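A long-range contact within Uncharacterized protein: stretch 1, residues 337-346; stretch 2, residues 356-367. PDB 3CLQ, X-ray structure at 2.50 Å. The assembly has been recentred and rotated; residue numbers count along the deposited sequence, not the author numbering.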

# COMPACT_ATOMS: atom_id res chain seq x y z
N ALA B 337 -20.61 2.92 -0.47
CA ALA B 337 -19.42 3.38 -1.16
C ALA B 337 -19.25 2.63 -2.48
O ALA B 337 -18.92 3.22 -3.49
CB ALA B 337 -18.19 3.27 -0.28
N LEU B 338 -19.52 1.33 -2.47
CA LEU B 338 -19.47 0.58 -3.72
C LEU B 338 -20.44 1.23 -4.66
O LEU B 338 -20.15 1.44 -5.83
CB LEU B 338 -19.91 -0.87 -3.50
CG LEU B 338 -19.08 -1.69 -2.52
CD1 LEU B 338 -19.41 -3.19 -2.57
CD2 LEU B 338 -17.60 -1.44 -2.77
N ASN B 339 -21.60 1.57 -4.14
CA ASN B 339 -22.69 2.05 -4.92
C ASN B 339 -22.45 3.40 -5.58
O ASN B 339 -22.95 3.66 -6.68
CB ASN B 339 -23.89 2.16 -4.01
CG ASN B 339 -25.12 1.58 -4.63
OD1 ASN B 339 -25.63 0.55 -4.17
ND2 ASN B 339 -25.60 2.22 -5.69
N TYR B 340 -21.71 4.27 -4.90
CA TYR B 340 -21.46 5.64 -5.37
C TYR B 340 -20.52 5.67 -6.58
O TYR B 340 -20.73 6.43 -7.54
CB TYR B 340 -20.86 6.49 -4.24
CG TYR B 340 -21.85 7.31 -3.42
CD1 TYR B 340 -22.76 8.19 -4.05
CD2 TYR B 340 -21.84 7.26 -2.03
CE1 TYR B 340 -23.66 8.96 -3.30
CE2 TYR B 340 -22.72 8.02 -1.27
CZ TYR B 340 -23.63 8.87 -1.91
OH TYR B 340 -24.51 9.63 -1.14
N SER B 341 -19.49 4.84 -6.51
CA SER B 341 -18.53 4.73 -7.58
C SER B 341 -19.22 4.23 -8.84
O SER B 341 -18.92 4.73 -9.93
CB SER B 341 -17.38 3.81 -7.19
OG SER B 341 -16.48 4.48 -6.33
N LYS B 342 -20.14 3.26 -8.69
CA LYS B 342 -20.99 2.81 -9.80
C LYS B 342 -21.85 3.96 -10.31
O LYS B 342 -21.90 4.22 -11.50
CB LYS B 342 -21.93 1.70 -9.37
CG LYS B 342 -21.34 0.31 -9.30
CD LYS B 342 -22.46 -0.67 -8.85
CE LYS B 342 -21.93 -2.07 -8.49
NZ LYS B 342 -21.32 -2.18 -7.12
N GLU B 343 -22.54 4.63 -9.40
CA GLU B 343 -23.40 5.73 -9.76
C GLU B 343 -22.68 6.77 -10.61
O GLU B 343 -23.20 7.21 -11.64
CB GLU B 343 -23.93 6.42 -8.51
CG GLU B 343 -24.99 5.65 -7.75
CD GLU B 343 -25.70 6.54 -6.73
OE1 GLU B 343 -25.75 7.78 -6.97
OE2 GLU B 343 -26.21 6.01 -5.71
N MSE B 344 -21.48 7.16 -10.17
CA MSE B 344 -20.74 8.27 -10.79
C MSE B 344 -20.59 8.17 -12.32
O MSE B 344 -20.26 9.15 -12.97
CB MSE B 344 -19.36 8.44 -10.13
CG MSE B 344 -19.28 9.39 -8.93
SE MSE B 344 -20.67 10.80 -8.75
CE MSE B 344 -21.89 9.87 -7.53
N LEU B 345 -20.83 6.98 -12.86
CA LEU B 345 -20.69 6.69 -14.29
C LEU B 345 -21.73 7.38 -15.16
O LEU B 345 -21.53 7.55 -16.36
CB LEU B 345 -20.83 5.18 -14.52
CG LEU B 345 -19.72 4.22 -14.13
CD1 LEU B 345 -20.19 2.78 -14.26
CD2 LEU B 345 -18.49 4.45 -15.00
N GLU B 346 -22.86 7.74 -14.57
CA GLU B 346 -23.95 8.35 -15.33
C GLU B 346 -23.65 9.81 -15.52
O GLU B 346 -24.23 10.48 -16.38
CB GLU B 346 -25.26 8.19 -14.58
CG GLU B 346 -25.56 6.76 -14.20
CD GLU B 346 -26.73 6.69 -13.26
OE1 GLU B 346 -27.43 7.72 -13.07
OE2 GLU B 346 -26.96 5.59 -12.69
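Stretch 2 (356-367) TIPVLDFMGIPT

Largely apolar packing, with no hydrogen bond across the interface, can seat a turn and a strand on a helix, and this contact is a compact example: about 409 Å² of surface is buried, both sides summed. At its centre lies Leu 360, whose CA-to-CB bond points toward the helix. Its CD2 packs 3.8 Å from CB of Ser 341, and its CD1 lies 4.4 Å from CB of Leu 338. The CA-to-CB bond of Leu 338 points sideways to stretch 2, but the end of the side chain, an m,t rotamer, comes nearer, so that its CD2 meets CG1 of Val 359 at 3.8 Å.

The second part of the apolar patch is built by Met 363, a selenomethionine. Its extended side chain (p,t,t) reaches the helix with its terminal methyl: CE stands 3.9 Å from CB of Ser 341 and only 3.3 Å from the carbonyl O of Ser 341, a close approach to the backbone. Ser 341 is thus a buried polar residue inside the contact; its OG, 4.4 Å from CD1 of Ile 357, is hydrogen-bonded elsewhere in the structure. Further along, SE of Met 363 lies 4.1 Å from CD1 of Leu 345. Pro 366 then closes this end of the contact, its CG 3.8 Å from CB of Met 344 and its CB 4.0 Å from CD2 of Leu 345. The side chain of Met 344, also a selenomethionine, starts toward stretch 2, but its end leads away.

The backbone is consistent with this order. Stretch 1 continues a helix that begins earlier in the chain, and helical torsions persist through Glu 346. Stretch 2 enters as a strand at Thr 356, reverses through a type I' turn from Leu 360 to Met 363, and leaves as a strand that includes Gly 364 to Thr 367. The hydrogen bond from Ile 357 N to Met 363 O, 2.9 Å, ties the two arms together. The outgoing strand crosses the helix at 65°, with a closest axial approach of 8.8 Å. Both chains advance in the same general sense: Leu 338 faces Leu 360, their CA atoms 7.5 Å apart, and Leu 345 faces Pro 366, with CA atoms 5.4 Å apart. Met 363 and Pro 366 point toward the helix, three residues apart, while Ile 365 and Thr 367 point away; the pattern is not a simple alternation.

The polar edge belongs to Lys 342. Exposed, it points away at its CA-to-CB bond, yet its largely extended side chain (m,t,t,p) brings NZ to 3.6 Å from CD1 of Leu 360, a van der Waals contact at the margin.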

# COMPACT_ATOMS: atom_id res chain seq x y z
N THR B 356 -7.93 1.44 -12.33
CA THR B 356 -9.10 0.63 -12.11
C THR B 356 -9.37 0.32 -10.63
O THR B 356 -8.47 0.40 -9.80
CB THR B 356 -8.95 -0.67 -12.92
OG1 THR B 356 -7.76 -1.34 -12.50
CG2 THR B 356 -8.83 -0.37 -14.42
N ILE B 357 -10.60 -0.07 -10.31
CA ILE B 357 -10.99 -0.41 -8.94
C ILE B 357 -11.29 -1.89 -8.78
O ILE B 357 -12.30 -2.39 -9.25
CB ILE B 357 -12.25 0.33 -8.52
CG1 ILE B 357 -12.08 1.85 -8.72
CG2 ILE B 357 -12.60 -0.01 -7.08
CD1 ILE B 357 -13.40 2.53 -8.84
N PRO B 358 -10.41 -2.61 -8.07
CA PRO B 358 -10.49 -4.06 -7.97
C PRO B 358 -11.86 -4.57 -7.51
O PRO B 358 -12.49 -5.37 -8.20
CB PRO B 358 -9.42 -4.37 -6.92
CG PRO B 358 -8.44 -3.28 -7.10
CD PRO B 358 -9.28 -2.07 -7.30
N VAL B 359 -12.33 -4.10 -6.36
CA VAL B 359 -13.57 -4.65 -5.84
C VAL B 359 -14.75 -4.53 -6.84
O VAL B 359 -15.66 -5.34 -6.81
CB VAL B 359 -13.93 -4.09 -4.44
CG1 VAL B 359 -14.44 -2.67 -4.55
CG2 VAL B 359 -14.93 -5.01 -3.74
N LEU B 360 -14.72 -3.53 -7.71
CA LEU B 360 -15.74 -3.44 -8.78
C LEU B 360 -15.27 -4.13 -10.07
O LEU B 360 -15.34 -3.55 -11.16
CB LEU B 360 -16.07 -1.98 -9.06
CG LEU B 360 -17.20 -1.31 -8.26
CD1 LEU B 360 -17.76 -2.20 -7.12
CD2 LEU B 360 -16.79 0.05 -7.75
N ASP B 361 -14.77 -5.36 -9.93
CA ASP B 361 -14.31 -6.15 -11.07
C ASP B 361 -13.36 -5.36 -11.98
O ASP B 361 -13.37 -5.55 -13.20
CB ASP B 361 -15.50 -6.65 -11.90
CG ASP B 361 -16.41 -7.60 -11.12
OD1 ASP B 361 -15.90 -8.36 -10.25
OD2 ASP B 361 -17.63 -7.61 -11.42
N PHE B 362 -12.57 -4.47 -11.39
CA PHE B 362 -11.62 -3.66 -12.17
C PHE B 362 -12.29 -2.76 -13.22
O PHE B 362 -11.80 -2.68 -14.35
CB PHE B 362 -10.58 -4.57 -12.84
CG PHE B 362 -9.85 -5.41 -11.88
CD1 PHE B 362 -8.63 -4.98 -11.34
CD2 PHE B 362 -10.39 -6.62 -11.45
CE1 PHE B 362 -7.96 -5.76 -10.43
CE2 PHE B 362 -9.73 -7.41 -10.51
CZ PHE B 362 -8.52 -6.98 -9.99
N MSE B 363 -13.39 -2.09 -12.86
CA MSE B 363 -13.89 -1.05 -13.75
C MSE B 363 -12.92 0.11 -13.70
O MSE B 363 -12.27 0.33 -12.69
CB MSE B 363 -15.33 -0.62 -13.41
CG MSE B 363 -15.47 0.22 -12.17
SE MSE B 363 -17.12 1.31 -12.00
CE MSE B 363 -16.44 2.73 -10.87
N GLY B 364 -12.78 0.83 -14.81
CA GLY B 364 -11.93 2.01 -14.84
C GLY B 364 -12.63 3.10 -14.06
O GLY B 364 -13.85 3.19 -14.03
N ILE B 365 -11.86 3.94 -13.39
CA ILE B 365 -12.45 5.03 -12.66
C ILE B 365 -13.35 5.87 -13.60
O ILE B 365 -13.10 5.91 -14.80
CB ILE B 365 -11.39 5.87 -12.04
CG1 ILE B 365 -10.34 6.24 -13.10
CG2 ILE B 365 -10.74 5.09 -10.95
CD1 ILE B 365 -9.40 7.36 -12.67
N PRO B 366 -14.40 6.51 -13.05
CA PRO B 366 -15.32 7.25 -13.91
C PRO B 366 -14.77 8.60 -14.27
O PRO B 366 -14.59 9.45 -13.39
CB PRO B 366 -16.58 7.38 -13.07
CG PRO B 366 -16.15 7.15 -11.64
CD PRO B 366 -14.75 6.61 -11.62
N THR B 367 -14.52 8.81 -15.56
CA THR B 367 -13.84 10.02 -16.02
C THR B 367 -14.69 10.93 -16.89
O THR B 367 -15.38 10.47 -17.80
CB THR B 367 -12.66 9.64 -16.90
OG1 THR B 367 -12.22 8.32 -16.55
CG2 THR B 367 -11.54 10.61 -16.72